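PDB 5HQA: alpha-glucosidase from Pseudoalteromonas sp. K8, which hydrolyses alpha-glucosidic bonds as a chloride-activated enzyme of glycoside hydrolase family 97, held here with the inhibitor acarbose and calcium at its sugar site. Local coordinates for residues A142-A147 with T170-K175; E154-T159 with P472-M477; P509-A514 with A649-T654; V564-V569 with V590-A595. All blocks are in the same frame, centred on the assembly; numbering follows the deposited sequence.

Interaction 1 of 4, residues A142-A147 with T170-K175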
loop_
_atom_site.group_PDB
_atom_site.type_symbol
_atom_site.label_atom_id
_atom_site.label_comp_id
_atom_site.label_asym_id
_atom_site.label_seq_id
_atom_site.Cartn_x
_atom_site.Cartn_y
_atom_site.Cartn_z
ATOM N N ALA A 142 -6.058 4.525 -19.093
ATOM C CA ALA A 142 -5.217 4.415 -17.908
ATOM C C ALA A 142 -5.812 5.190 -16.733
ATOM O O ALA A 142 -6.489 6.209 -16.912
ATOM C CB ALA A 142 -3.795 4.927 -18.191
ATOM N N TRP A 143 -5.532 4.701 -15.521
ATOM C CA TRP A 143 -5.936 5.354 -14.278
ATOM C C TRP A 143 -4.678 5.545 -13.443
ATOM O O TRP A 143 -4.116 4.562 -12.953
ATOM C CB TRP A 143 -6.963 4.508 -13.527
ATOM C CG TRP A 143 -8.146 4.098 -14.364
ATOM C CD1 TRP A 143 -9.285 4.813 -14.569
ATOM C CD2 TRP A 143 -8.309 2.865 -15.091
ATOM N NE1 TRP A 143 -10.150 4.105 -15.373
ATOM C CE2 TRP A 143 -9.576 2.905 -15.702
ATOM C CE3 TRP A 143 -7.512 1.727 -15.266
ATOM C CZ2 TRP A 143 -10.062 1.856 -16.486
ATOM C CZ3 TRP A 143 -7.998 0.688 -16.037
ATOM C CH2 TRP A 143 -9.261 0.762 -16.638
ATOM N N TRP A 144 -4.227 6.789 -13.268
ATOM C CA TRP A 144 -2.845 6.981 -12.833
ATOM C C TRP A 144 -2.681 8.250 -12.000
ATOM O O TRP A 144 -3.509 9.167 -12.053
ATOM C CB TRP A 144 -1.910 7.038 -14.051
ATOM C CG TRP A 144 -2.310 8.091 -15.055
ATOM C CD1 TRP A 144 -3.205 7.951 -16.084
ATOM C CD2 TRP A 144 -1.823 9.439 -15.130
ATOM N NE1 TRP A 144 -3.300 9.127 -16.794
ATOM C CE2 TRP A 144 -2.461 10.055 -16.232
ATOM C CE3 TRP A 144 -0.911 10.186 -14.373
ATOM C CZ2 TRP A 144 -2.213 11.383 -16.596
ATOM C CZ3 TRP A 144 -0.662 11.505 -14.734
ATOM C CH2 TRP A 144 -1.309 12.090 -15.836
ATOM N N ILE A 145 -1.584 8.296 -11.239
ATOM C CA ILE A 145 -1.166 9.524 -10.560
ATOM C C ILE A 145 0.193 9.961 -11.095
ATOM O O ILE A 145 1.024 9.120 -11.478
ATOM C CB ILE A 145 -1.119 9.367 -9.028
ATOM C CG1 ILE A 145 -0.219 8.189 -8.610
ATOM C CG2 ILE A 145 -2.542 9.268 -8.447
ATOM C CD1 ILE A 145 0.386 8.347 -7.205
ATOM N N PRO A 146 0.461 11.260 -11.136
ATOM C CA PRO A 146 1.744 11.730 -11.665
ATOM C C PRO A 146 2.875 11.421 -10.704
ATOM O O PRO A 146 2.700 11.399 -9.482
ATOM C CB PRO A 146 1.533 13.242 -11.794
ATOM C CG PRO A 146 0.565 13.546 -10.650
ATOM C CD PRO A 146 -0.390 12.372 -10.663
ATOM N N ALA A 147 4.051 11.198 -11.271
ATOM C CA ALA A 147 5.256 10.993 -10.485
ATOM C C ALA A 147 6.093 12.266 -10.461
ATOM O O ALA A 147 5.961 13.135 -11.326
ATOM C CB ALA A 147 6.089 9.839 -11.048
ATOM N N THR A 170 3.961 3.900 -9.852
ATOM C CA THR A 170 3.383 2.562 -9.907
ATOM C C THR A 170 2.791 2.219 -8.538
ATOM O O THR A 170 3.219 2.782 -7.529
ATOM C CB THR A 170 4.435 1.502 -10.320
ATOM O OG1 THR A 170 5.289 1.190 -9.206
ATOM C CG2 THR A 170 5.281 2.002 -11.501
ATOM N N PRO A 171 1.816 1.291 -8.476
ATOM C CA PRO A 171 1.216 0.462 -9.536
ATOM C C PRO A 171 0.522 1.308 -10.590
ATOM O O PRO A 171 -0.279 2.198 -10.269
ATOM C CB PRO A 171 0.201 -0.404 -8.776
ATOM C CG PRO A 171 0.703 -0.409 -7.368
ATOM C CD PRO A 171 1.252 0.963 -7.156
ATOM N N PHE A 172 0.864 1.053 -11.842
ATOM C CA PHE A 172 0.345 1.806 -12.978
ATOM C C PHE A 172 -0.595 0.873 -13.728
ATOM O O PHE A 172 -0.140 -0.095 -14.351
ATOM C CB PHE A 172 1.491 2.284 -13.865
ATOM C CG PHE A 172 1.041 2.951 -15.131
ATOM C CD1 PHE A 172 0.144 4.014 -15.089
ATOM C CD2 PHE A 172 1.540 2.543 -16.362
ATOM C CE1 PHE A 172 -0.259 4.651 -16.265
ATOM C CE2 PHE A 172 1.140 3.173 -17.542
ATOM C CZ PHE A 172 0.241 4.230 -17.489
ATOM N N THR A 173 -1.897 1.159 -13.661
ATOM C CA THR A 173 -2.944 0.255 -14.126
ATOM C C THR A 173 -3.666 0.830 -15.336
ATOM O O THR A 173 -4.018 2.014 -15.361
ATOM C CB THR A 173 -3.943 -0.004 -12.996
ATOM O OG1 THR A 173 -3.250 -0.624 -11.908
ATOM C CG2 THR A 173 -5.084 -0.910 -13.460
ATOM N N PHE A 174 -3.906 -0.014 -16.334
ATOM C CA PHE A 174 -4.618 0.423 -17.524
ATOM C C PHE A 174 -5.310 -0.785 -18.147
ATOM O O PHE A 174 -5.094 -1.930 -17.739
ATOM C CB PHE A 174 -3.658 1.114 -18.510
ATOM C CG PHE A 174 -2.500 0.243 -18.942
ATOM C CD1 PHE A 174 -1.326 0.203 -18.193
ATOM C CD2 PHE A 174 -2.589 -0.528 -20.092
ATOM C CE1 PHE A 174 -0.263 -0.599 -18.594
ATOM C CE2 PHE A 174 -1.536 -1.330 -20.492
ATOM C CZ PHE A 174 -0.378 -1.363 -19.746
ATOM N N LYS A 175 -6.172 -0.525 -19.128
ATOM C CA LYS A 175 -6.786 -1.604 -19.890
ATOM C C LYS A 175 -6.639 -1.304 -21.373
ATOM O O LYS A 175 -6.617 -0.142 -21.786
ATOM C CB LYS A 175 -8.272 -1.801 -19.543
ATOM C CG LYS A 175 -9.157 -0.641 -19.923
ATOM C CD LYS A 175 -10.633 -0.988 -19.730
ATOM C CE LYS A 175 -11.513 0.195 -20.113
ATOM N NZ LYS A 175 -12.965 -0.086 -19.909
HETATM O O HOH W 1 -2.172 3.413 -11.683
#
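The indole of Trp143 meets the partner strand at a slant, with the CE3-CZ3-CH2 side of its six-membered ring: CZ3 stands 3.7 Å from Phe174 CA, and CH2 reaches Lys175 CG at 3.6 Å, where the extended lysine crosses it. Its CG, anti to the carbonyl carbon (chi1 -52°), lets the ring reach that strand. The phenyl ring of Phe172 takes Trp144 CB at its edge, in the ring plane (3.7 Å to CE1), while Ala142 CB meets the same CE1 at a slant. A small alanine suits this place, since Ala142 CB also packs 3.8 Å from Phe174 CB. The strands run antiparallel, joined by a straight bond from Trp143 N-H to Thr173 O (3.1 Å, 178°). At the same pair a water accepts the N-H of Thr173 and donates to Trp143 O and Pro171 O, taking the place of a second direct bond. An alanine in place of Trp143 would keep the backbone bond but probably leave a gap beside Phe174 CA and Lys175. Strand 172-175 lies between 141-144 and 181-187 in an antiparallel sheet of the N-terminal domain, with Ser183 bonding Thr173 OG1 and Thr160 accepting from Trp144 NE1.

Interaction 2 of 4, residues E154-T159 with P472-M477; sequences EYVYNT and PEHISM. With CA (calcium ion), chain C; AC1 (4,6-dideoxy-4-{[(1S,4R,5S,6S)-4,5,6-trihydroxy-3-(hydroxymethyl)cyclohex-2-en-1-yl]amino}-alpha-D-glucopyranose), chain B.
Tyr157 and Met477 slide past each other in opposite directions, Tyr157 CB against Met477 CG at 3.9 Å. Met477 is bent at chi2 (-69°), which places SD over Tyr157 CB as well; the two side chains of Met477 and Thr159 cross at about a right angle, CE 3.2 Å from OG1. A flexible, unbranched methionine suits this curved path. Polar groups meet through water. Two waters each donate to Tyr157 O and Glu473 OE2, one of them also accepting from Thr159 OG1, and a third donates to Thr159 OG1 and Glu473 OE1. A fourth accepts from Tyr157 N and lies in the plane of the His474 ring, 2.8 Å from ND1. At the far end of 154-159, Glu154 OE1 binds calcium at 2.4 Å beside Glu437, Glu455 and Glu461, while OE2 accepts from O2 of the acarbose unit and pairs with Arg152. The contact thus sets edge strand 158-161 of the N-terminal sheet against helix 474-478 of the catalytic domain, whose Ile475 packs on helix 513-522.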
loop_
_atom_site.group_PDB
_atom_site.type_symbol
_atom_site.label_atom_id
_atom_site.label_comp_id
_atom_site.label_asym_id
_atom_site.label_seq_id
_atom_site.Cartn_x
_atom_site.Cartn_y
_atom_site.Cartn_z
ATOM N N GLU A 154 0.432 11.339 -2.968
ATOM C CA GLU A 154 -0.872 11.791 -2.478
ATOM C C GLU A 154 -1.560 12.655 -3.538
ATOM O O GLU A 154 -1.649 13.882 -3.443
ATOM C CB GLU A 154 -0.713 12.520 -1.147
ATOM C CG GLU A 154 -0.371 11.563 0.008
ATOM C CD GLU A 154 -0.100 12.280 1.333
ATOM O OE1 GLU A 154 -0.134 11.613 2.392
ATOM O OE2 GLU A 154 0.155 13.504 1.313
ATOM N N TYR A 155 -2.065 11.971 -4.568
ATOM C CA TYR A 155 -2.823 12.583 -5.653
ATOM C C TYR A 155 -4.087 11.777 -5.901
ATOM O O TYR A 155 -4.112 10.565 -5.673
ATOM C CB TYR A 155 -2.010 12.620 -6.956
ATOM C CG TYR A 155 -0.900 13.631 -6.934
ATOM C CD1 TYR A 155 -1.140 14.946 -7.317
ATOM C CD2 TYR A 155 0.386 13.282 -6.521
ATOM C CE1 TYR A 155 -0.122 15.896 -7.299
ATOM C CE2 TYR A 155 1.406 14.224 -6.495
ATOM C CZ TYR A 155 1.143 15.532 -6.887
ATOM O OH TYR A 155 2.137 16.484 -6.875
ATOM N N VAL A 156 -5.132 12.436 -6.396
ATOM C CA VAL A 156 -6.271 11.669 -6.900
ATOM C C VAL A 156 -5.918 11.124 -8.279
ATOM O O VAL A 156 -5.080 11.682 -8.998
ATOM C CB VAL A 156 -7.563 12.513 -6.930
ATOM C CG1 VAL A 156 -7.897 13.029 -5.528
ATOM C CG2 VAL A 156 -7.444 13.662 -7.929
ATOM N N TYR A 157 -6.547 10.009 -8.650
ATOM C CA TYR A 157 -6.216 9.330 -9.895
ATOM C C TYR A 157 -6.856 10.020 -11.094
ATOM O O TYR A 157 -8.004 10.482 -11.032
ATOM C CB TYR A 157 -6.640 7.854 -9.816
ATOM C CG TYR A 157 -5.605 7.087 -9.031
ATOM C CD1 TYR A 157 -5.595 7.133 -7.638
ATOM C CD2 TYR A 157 -4.579 6.401 -9.680
ATOM C CE1 TYR A 157 -4.611 6.488 -6.907
ATOM C CE2 TYR A 157 -3.588 5.754 -8.964
ATOM C CZ TYR A 157 -3.613 5.796 -7.575
ATOM O OH TYR A 157 -2.632 5.163 -6.859
ATOM N N ASN A 158 -6.088 10.100 -12.183
ATOM C CA ASN A 158 -6.570 10.606 -13.460
ATOM C C ASN A 158 -7.087 9.455 -14.308
ATOM O O ASN A 158 -6.506 8.371 -14.303
ATOM C CB ASN A 158 -5.447 11.308 -14.221
ATOM C CG ASN A 158 -4.801 12.406 -13.414
ATOM O OD1 ASN A 158 -3.579 12.432 -13.245
ATOM N ND2 ASN A 158 -5.611 13.319 -12.912
ATOM N N THR A 159 -8.163 9.707 -15.058
ATOM C CA THR A 159 -8.702 8.756 -16.028
ATOM C C THR A 159 -8.455 9.349 -17.409
ATOM O O THR A 159 -9.089 10.343 -17.776
ATOM C CB THR A 159 -10.198 8.524 -15.810
ATOM O OG1 THR A 159 -10.437 8.100 -14.461
ATOM C CG2 THR A 159 -10.732 7.467 -16.797
ATOM N N PRO A 472 -15.912 10.972 -4.893
ATOM C CA PRO A 472 -16.609 9.687 -4.722
ATOM C C PRO A 472 -15.905 8.494 -5.353
ATOM O O PRO A 472 -15.960 7.394 -4.789
ATOM C CB PRO A 472 -17.960 9.962 -5.384
ATOM C CG PRO A 472 -18.189 11.419 -5.073
ATOM C CD PRO A 472 -16.844 12.074 -5.201
ATOM N N GLU A 473 -15.230 8.669 -6.493
ATOM C CA GLU A 473 -14.596 7.532 -7.168
ATOM C C GLU A 473 -13.289 7.081 -6.513
ATOM O O GLU A 473 -12.707 6.073 -6.943
ATOM C CB GLU A 473 -14.324 7.881 -8.636
ATOM C CG GLU A 473 -13.191 8.889 -8.801
ATOM C CD GLU A 473 -12.942 9.274 -10.252
ATOM O OE1 GLU A 473 -13.692 8.816 -11.150
ATOM O OE2 GLU A 473 -11.990 10.049 -10.489
ATOM N N HIS A 474 -12.816 7.792 -5.487
ATOM C CA HIS A 474 -11.453 7.580 -5.002
ATOM C C HIS A 474 -11.224 6.141 -4.529
ATOM O O HIS A 474 -10.210 5.520 -4.877
ATOM C CB HIS A 474 -11.143 8.573 -3.879
ATOM C CG HIS A 474 -9.709 8.560 -3.445
ATOM N ND1 HIS A 474 -8.662 8.783 -4.321
ATOM C CD2 HIS A 474 -9.149 8.341 -2.232
ATOM C CE1 HIS A 474 -7.520 8.702 -3.661
ATOM N NE2 HIS A 474 -7.788 8.439 -2.392
ATOM N N ILE A 475 -12.133 5.594 -3.709
ATOM C CA ILE A 475 -11.909 4.240 -3.199
ATOM C C ILE A 475 -11.847 3.240 -4.350
ATOM O O ILE A 475 -10.981 2.353 -4.376
ATOM C CB ILE A 475 -12.990 3.838 -2.174
ATOM C CG1 ILE A 475 -13.086 4.871 -1.039
ATOM C CG2 ILE A 475 -12.695 2.434 -1.631
ATOM C CD1 ILE A 475 -11.765 5.117 -0.314
ATOM N N SER A 476 -12.760 3.360 -5.318
ATOM C CA SER A 476 -12.759 2.417 -6.428
ATOM C C SER A 476 -11.577 2.632 -7.364
ATOM O O SER A 476 -11.309 1.765 -8.201
ATOM C CB SER A 476 -14.082 2.506 -7.193
ATOM O OG SER A 476 -14.200 3.762 -7.841
ATOM N N MET A 477 -10.875 3.764 -7.251
ATOM C CA MET A 477 -9.575 3.907 -7.905
ATOM C C MET A 477 -8.484 3.206 -7.103
ATOM O O MET A 477 -7.723 2.398 -7.648
ATOM C CB MET A 477 -9.225 5.387 -8.074
ATOM C CG MET A 477 -10.106 6.128 -9.052
ATOM S SD MET A 477 -9.820 5.567 -10.750
ATOM C CE MET A 477 -10.871 6.737 -11.636
HETATM CA CA CA C . -0.066 11.962 4.803
HETATM C C1 AC1 B . 0.706 17.689 4.333
HETATM O O2 AC1 B . 1.079 16.349 2.384
HETATM C C2 AC1 B . 1.136 16.323 3.820
HETATM C C4A AC1 B . -0.441 12.847 10.379
HETATM C C3 AC1 B . 0.282 15.220 4.387
HETATM O O3 AC1 B . 0.666 13.952 3.828
HETATM C C4 AC1 B . 0.380 15.220 5.890
HETATM N N4A AC1 B . -0.195 13.993 6.525
HETATM C C5 AC1 B . -0.410 16.474 6.232
HETATM O O5 AC1 B . 0.392 17.651 5.800
HETATM C C6 AC1 B . -0.748 16.631 7.682
HETATM C C1B AC1 B . 0.694 13.333 7.548
HETATM C C2B AC1 B . -0.025 11.937 8.110
HETATM O O2B AC1 B . -0.431 11.174 6.974
HETATM C C3B AC1 B . -1.070 12.223 9.006
HETATM O O3B AC1 B . -1.840 11.052 9.376
HETATM O O4 AC1 B . -1.478 13.266 11.243
HETATM C C5B AC1 B . 0.459 13.951 10.138
HETATM C C7B AC1 B . 1.062 14.167 8.642
HETATM C C6B AC1 B . 1.263 14.474 11.339
HETATM O O6B AC1 B . 2.256 13.539 11.625
HETATM O O HOH W 2 -8.775 8.976 -7.136
HETATM O O HOH W 3 -9.929 10.894 -9.052
HETATM O O HOH W 4 -10.289 10.169 -12.631
HETATM O O HOH W 5 -13.122 8.157 -13.830
#

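Interaction 3 of 4, residues P509-A514 with A649-T654; sequences PQTTLA and ATSGGT
Ser651 and Gln510 form the shortest polar link between these loops: Ser651 OG donates to Gln510 O at 2.6 Å, lying in the carbonyl plane on a lone pair. OG is anti to its own backbone N (chi1 -158°), which directs it across to 509-514, and the same oxygen also bonds Lys515 NZ. Ser651 uses its carbonyl too, taking Thr512 N-H at 3.0 Å (156°); the CA-H of Thr511 adds a softer contact to that oxygen at 3.3 Å. Serine fits because its short hydroxyl can both give and receive. Thr512 is the N-cap of helix 513-522: its OG1 accepts the backbone N-H of Lys515 in the first turn and bonds Asp618 OD2, a carboxylate expected to accept, so that the hydroxyl probably serves as both donor and acceptor. The partner oxygen, Asp618 OD1, takes Ala649 N and Gly653 N, tying the bend ahead of strand 653-660 to strand 611-618. Threonine's CG2 meanwhile packs 3.6 Å from Thr650 O, near the methyl of Ala649. Thr511 OG1 donates to Thr512 O and bonds Gln516 NE2. Gly652 lets the loop come close: Thr512 OG1 stands 3.2 Å from Gly652 CA, and a beta carbon on Gly652 would run into Ala649 N. Ala514 CB, 3.2 Å from Gly653 O, brings the catalytic domain's helix against the first residue of the C-terminal strand.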
loop_
_atom_site.group_PDB
_atom_site.type_symbol
_atom_site.label_atom_id
_atom_site.label_comp_id
_atom_site.label_asym_id
_atom_site.label_seq_id
_atom_site.Cartn_x
_atom_site.Cartn_y
_atom_site.Cartn_z
ATOM N N PRO A 509 -15.655 13.715 3.978
ATOM C CA PRO A 509 -15.732 12.504 3.145
ATOM C C PRO A 509 -16.973 12.594 2.278
ATOM O O PRO A 509 -18.082 12.818 2.770
ATOM C CB PRO A 509 -15.816 11.357 4.165
ATOM C CG PRO A 509 -15.268 11.947 5.455
ATOM C CD PRO A 509 -15.709 13.393 5.416
ATOM N N GLN A 510 -16.772 12.476 0.970
ATOM C CA GLN A 510 -17.883 12.567 0.026
ATOM C C GLN A 510 -18.467 11.173 -0.199
ATOM O O GLN A 510 -18.383 10.587 -1.276
ATOM C CB GLN A 510 -17.412 13.220 -1.267
ATOM C CG GLN A 510 -16.960 14.653 -1.024
ATOM C CD GLN A 510 -16.725 15.425 -2.302
ATOM O OE1 GLN A 510 -16.269 14.868 -3.308
ATOM N NE2 GLN A 510 -17.043 16.719 -2.275
ATOM N N THR A 511 -19.014 10.628 0.889
ATOM C CA THR A 511 -19.516 9.259 0.933
ATOM C C THR A 511 -20.746 9.215 1.828
ATOM O O THR A 511 -21.054 10.171 2.546
ATOM C CB THR A 511 -18.479 8.254 1.474
ATOM O OG1 THR A 511 -18.484 8.280 2.908
ATOM C CG2 THR A 511 -17.064 8.547 0.967
ATOM N N THR A 512 -21.449 8.084 1.781
ATOM C CA THR A 512 -22.481 7.784 2.760
ATOM C C THR A 512 -21.852 7.127 3.985
ATOM O O THR A 512 -20.676 6.761 3.998
ATOM C CB THR A 512 -23.553 6.854 2.180
ATOM O OG1 THR A 512 -22.969 5.572 1.914
ATOM C CG2 THR A 512 -24.148 7.428 0.897
ATOM N N LEU A 513 -22.674 6.969 5.025
ATOM C CA LEU A 513 -22.228 6.309 6.246
ATOM C C LEU A 513 -21.905 4.843 5.995
ATOM O O LEU A 513 -20.886 4.333 6.473
ATOM C CB LEU A 513 -23.310 6.447 7.320
ATOM C CG LEU A 513 -23.064 5.806 8.682
ATOM C CD1 LEU A 513 -21.830 6.392 9.337
ATOM C CD2 LEU A 513 -24.297 6.038 9.557
ATOM N N ALA A 514 -22.765 4.143 5.254
ATOM C CA ALA A 514 -22.507 2.733 4.987
ATOM C C ALA A 514 -21.210 2.540 4.207
ATOM O O ALA A 514 -20.515 1.538 4.399
ATOM C CB ALA A 514 -23.691 2.117 4.239
ATOM N N ALA A 649 -26.000 3.463 -2.833
ATOM C CA ALA A 649 -26.367 4.844 -3.110
ATOM C C ALA A 649 -25.212 5.552 -3.817
ATOM O O ALA A 649 -24.119 4.999 -3.978
ATOM C CB ALA A 649 -26.728 5.572 -1.816
ATOM N N THR A 650 -25.452 6.794 -4.251
ATOM C CA THR A 650 -24.348 7.594 -4.771
ATOM C C THR A 650 -23.253 7.702 -3.716
ATOM O O THR A 650 -23.521 8.043 -2.559
ATOM C CB THR A 650 -24.828 8.982 -5.191
ATOM O OG1 THR A 650 -25.489 9.620 -4.087
ATOM C CG2 THR A 650 -25.787 8.873 -6.383
ATOM N N SER A 651 -22.026 7.374 -4.119
ATOM C CA SER A 651 -20.883 7.217 -3.215
ATOM C C SER A 651 -21.273 6.439 -1.961
ATOM O O SER A 651 -20.932 6.796 -0.829
ATOM C CB SER A 651 -20.265 8.568 -2.861
ATOM O OG SER A 651 -18.923 8.367 -2.425
ATOM N N GLY A 652 -22.004 5.346 -2.177
ATOM C CA GLY A 652 -22.472 4.502 -1.107
ATOM C C GLY A 652 -21.709 3.192 -1.002
ATOM O O GLY A 652 -20.686 2.963 -1.655
ATOM N N GLY A 653 -22.235 2.315 -0.156
ATOM C CA GLY A 653 -21.559 1.061 0.118
ATOM C C GLY A 653 -22.430 0.161 0.963
ATOM O O GLY A 653 -23.501 0.555 1.435
ATOM N N THR A 654 -21.957 -1.069 1.134
ATOM C CA THR A 654 -22.610 -2.053 1.987
ATOM C C THR A 654 -21.531 -2.841 2.707
ATOM O O THR A 654 -20.504 -3.184 2.111
ATOM C CB THR A 654 -23.515 -3.010 1.189
ATOM O OG1 THR A 654 -24.654 -2.289 0.711
ATOM C CG2 THR A 654 -24.028 -4.144 2.065
#

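Interaction 4 of 4, residues V564-V569 with V590-A595. With MG (magnesium ion), chain F.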
loop_
_atom_site.group_PDB
_atom_site.type_symbol
_atom_site.label_atom_id
_atom_site.label_comp_id
_atom_site.label_asym_id
_atom_site.label_seq_id
_atom_site.Cartn_x
_atom_site.Cartn_y
_atom_site.Cartn_z
ATOM N N VAL A 564 -12.493 -0.586 -12.533
ATOM C CA VAL A 564 -11.617 0.461 -12.018
ATOM C C VAL A 564 -12.337 1.799 -12.046
ATOM O O VAL A 564 -12.886 2.209 -13.078
ATOM C CB VAL A 564 -10.311 0.530 -12.822
ATOM C CG1 VAL A 564 -9.372 1.572 -12.180
ATOM C CG2 VAL A 564 -9.659 -0.845 -12.920
ATOM N N GLY A 565 -12.327 2.498 -10.912
ATOM C CA GLY A 565 -12.947 3.808 -10.848
ATOM C C GLY A 565 -14.458 3.794 -10.821
ATOM O O GLY A 565 -15.075 4.861 -10.920
ATOM N N ASP A 566 -15.076 2.616 -10.704
ATOM C CA ASP A 566 -16.526 2.491 -10.629
ATOM C C ASP A 566 -16.989 1.769 -9.375
ATOM O O ASP A 566 -17.810 2.316 -8.631
ATOM C CB ASP A 566 -17.073 1.773 -11.875
ATOM C CG ASP A 566 -16.983 2.623 -13.128
ATOM O OD1 ASP A 566 -16.737 3.853 -13.013
ATOM O OD2 ASP A 566 -17.163 2.061 -14.233
ATOM N N PHE A 567 -16.498 0.558 -9.107
ATOM C CA PHE A 567 -16.946 -0.149 -7.906
ATOM C C PHE A 567 -16.034 -1.332 -7.632
ATOM O O PHE A 567 -15.268 -1.761 -8.498
ATOM C CB PHE A 567 -18.399 -0.637 -8.032
ATOM C CG PHE A 567 -18.580 -1.825 -8.947
ATOM C CD1 PHE A 567 -18.588 -1.664 -10.333
ATOM C CD2 PHE A 567 -18.776 -3.104 -8.422
ATOM C CE1 PHE A 567 -18.774 -2.760 -11.186
ATOM C CE2 PHE A 567 -18.963 -4.202 -9.260
ATOM C CZ PHE A 567 -18.960 -4.033 -10.646
ATOM N N ILE A 568 -16.143 -1.867 -6.414
ATOM C CA ILE A 568 -15.468 -3.112 -6.056
ATOM C C ILE A 568 -16.271 -3.794 -4.954
ATOM O O ILE A 568 -16.878 -3.131 -4.106
ATOM C CB ILE A 568 -13.993 -2.889 -5.623
ATOM C CG1 ILE A 568 -13.351 -4.232 -5.239
ATOM C CG2 ILE A 568 -13.913 -1.899 -4.477
ATOM C CD1 ILE A 568 -11.973 -4.447 -5.732
ATOM N N VAL A 569 -16.283 -5.131 -4.987
ATOM C CA VAL A 569 -16.916 -5.973 -3.975
ATOM C C VAL A 569 -15.880 -6.975 -3.484
ATOM O O VAL A 569 -15.329 -7.742 -4.285
ATOM C CB VAL A 569 -18.143 -6.718 -4.524
ATOM C CG1 VAL A 569 -18.822 -7.512 -3.402
ATOM C CG2 VAL A 569 -19.115 -5.743 -5.173
ATOM N N VAL A 590 -18.233 -0.866 -2.407
ATOM C CA VAL A 590 -18.365 0.581 -2.553
ATOM C C VAL A 590 -18.556 0.913 -4.026
ATOM O O VAL A 590 -18.171 0.152 -4.918
ATOM C CB VAL A 590 -17.158 1.376 -1.996
ATOM C CG1 VAL A 590 -16.977 1.115 -0.493
ATOM C CG2 VAL A 590 -15.895 1.058 -2.778
ATOM N N THR A 591 -19.161 2.070 -4.271
ATOM C CA THR A 591 -19.304 2.583 -5.620
ATOM C C THR A 591 -18.649 3.962 -5.710
ATOM O O THR A 591 -18.109 4.487 -4.732
ATOM C CB THR A 591 -20.779 2.639 -6.023
ATOM O OG1 THR A 591 -20.887 3.048 -7.394
ATOM C CG2 THR A 591 -21.537 3.627 -5.117
ATOM N N ASP A 592 -18.705 4.538 -6.908
ATOM C CA ASP A 592 -18.172 5.872 -7.175
ATOM C C ASP A 592 -19.289 6.906 -7.054
ATOM O O ASP A 592 -20.162 6.775 -6.192
ATOM C CB ASP A 592 -17.520 5.912 -8.565
ATOM C CG ASP A 592 -18.486 5.495 -9.687
ATOM O OD1 ASP A 592 -19.674 5.250 -9.385
ATOM O OD2 ASP A 592 -18.063 5.425 -10.869
ATOM N N GLU A 593 -19.300 7.923 -7.923
ATOM C CA GLU A 593 -20.341 8.943 -7.819
ATOM C C GLU A 593 -21.719 8.431 -8.237
ATOM O O GLU A 593 -22.720 9.115 -7.978
ATOM C CB GLU A 593 -19.965 10.174 -8.657
ATOM C CG GLU A 593 -20.096 9.976 -10.180
ATOM C CD GLU A 593 -18.963 9.141 -10.786
ATOM O OE1 GLU A 593 -17.933 8.913 -10.106
ATOM O OE2 GLU A 593 -19.107 8.709 -11.953
ATOM N N GLN A 594 -21.804 7.256 -8.859
ATOM C CA GLN A 594 -23.069 6.729 -9.358
ATOM C C GLN A 594 -23.661 5.722 -8.379
ATOM O O GLN A 594 -22.942 4.888 -7.818
ATOM C CB GLN A 594 -22.877 6.049 -10.717
ATOM C CG GLN A 594 -22.459 6.979 -11.845
ATOM C CD GLN A 594 -22.525 6.292 -13.200
ATOM O OE1 GLN A 594 -23.000 5.158 -13.316
ATOM N NE2 GLN A 594 -22.044 6.977 -14.233
ATOM N N ALA A 595 -24.982 5.788 -8.194
ATOM C CA ALA A 595 -25.689 4.680 -7.558
ATOM C C ALA A 595 -25.590 3.448 -8.454
ATOM O O ALA A 595 -25.671 3.552 -9.681
ATOM C CB ALA A 595 -27.153 5.046 -7.313
HETATM MG MG MG F . -16.441 5.717 -12.154
HETATM O O HOH W 6 -16.013 7.587 -11.492
HETATM O O HOH W 7 -17.880 6.589 -13.390
HETATM O O HOH W 8 -14.986 5.999 -13.612
#
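This metal-bound contact ends the antiparallel beta hairpin of strands 567-574 and 585-591 in the C-terminal domain. Ile568 and Val590 form its hydrogen-bonded pair (N to O 3.2 Å and 3.1 Å), their branched side chains side by side. Before them Asp566 and Phe567 form a classic beta bulge opposite Ala563 of strand 554-563, after Gly565, whose positive phi (74°) suits glycine. The magnesium ion takes Gly565 O, Asp566 OD1 and Asp592 OD2 on one face of an octahedron, each opposite a water. Thr591 OG1 donates to Gln594 O at 2.8 Å, bracing the Asx turn of Asp592 OD1 with Gln594 N. An alanine at Thr591 would remove the donor to Gln594 O and probably let the turn carrying Asp592 shift. Glu593 accepts from two of the metal's waters as a second shell. Asp566 OD1 and Asp592 OD2 stand 3.0 Å apart; the ion and the Arg596 salt bridge to Asp592 OD1 probably offset their repulsion, tying the loop before one strand to the turn after the other.

How the interactions relate
The four contacts form a connected network across three domains. Interactions 1 and 2 meet on neighbouring strands at Trp144 O and Asn158 N, 2.7 Å apart. Interaction 2 reaches interaction 4 through Ser476 O and Gly565 N (3.0 Å), Gly565 being the residue whose own carbonyl binds magnesium, and interaction 3 through Pro472 CB and Ser651 OG (3.5 Å). Trp143 CD2 of interaction 1 packs 3.4 Å from Val564 CG1 of interaction 4. Interaction 4 nests in the loop closed by interaction 3, with a probable hydrogen bond of 2.9 Å from Ser651 N to Asp592 O. Interaction 2 alone holds a ligand of the calcium and acarbose site, its calcium 24.4 Å from the magnesium ion at the domain junction.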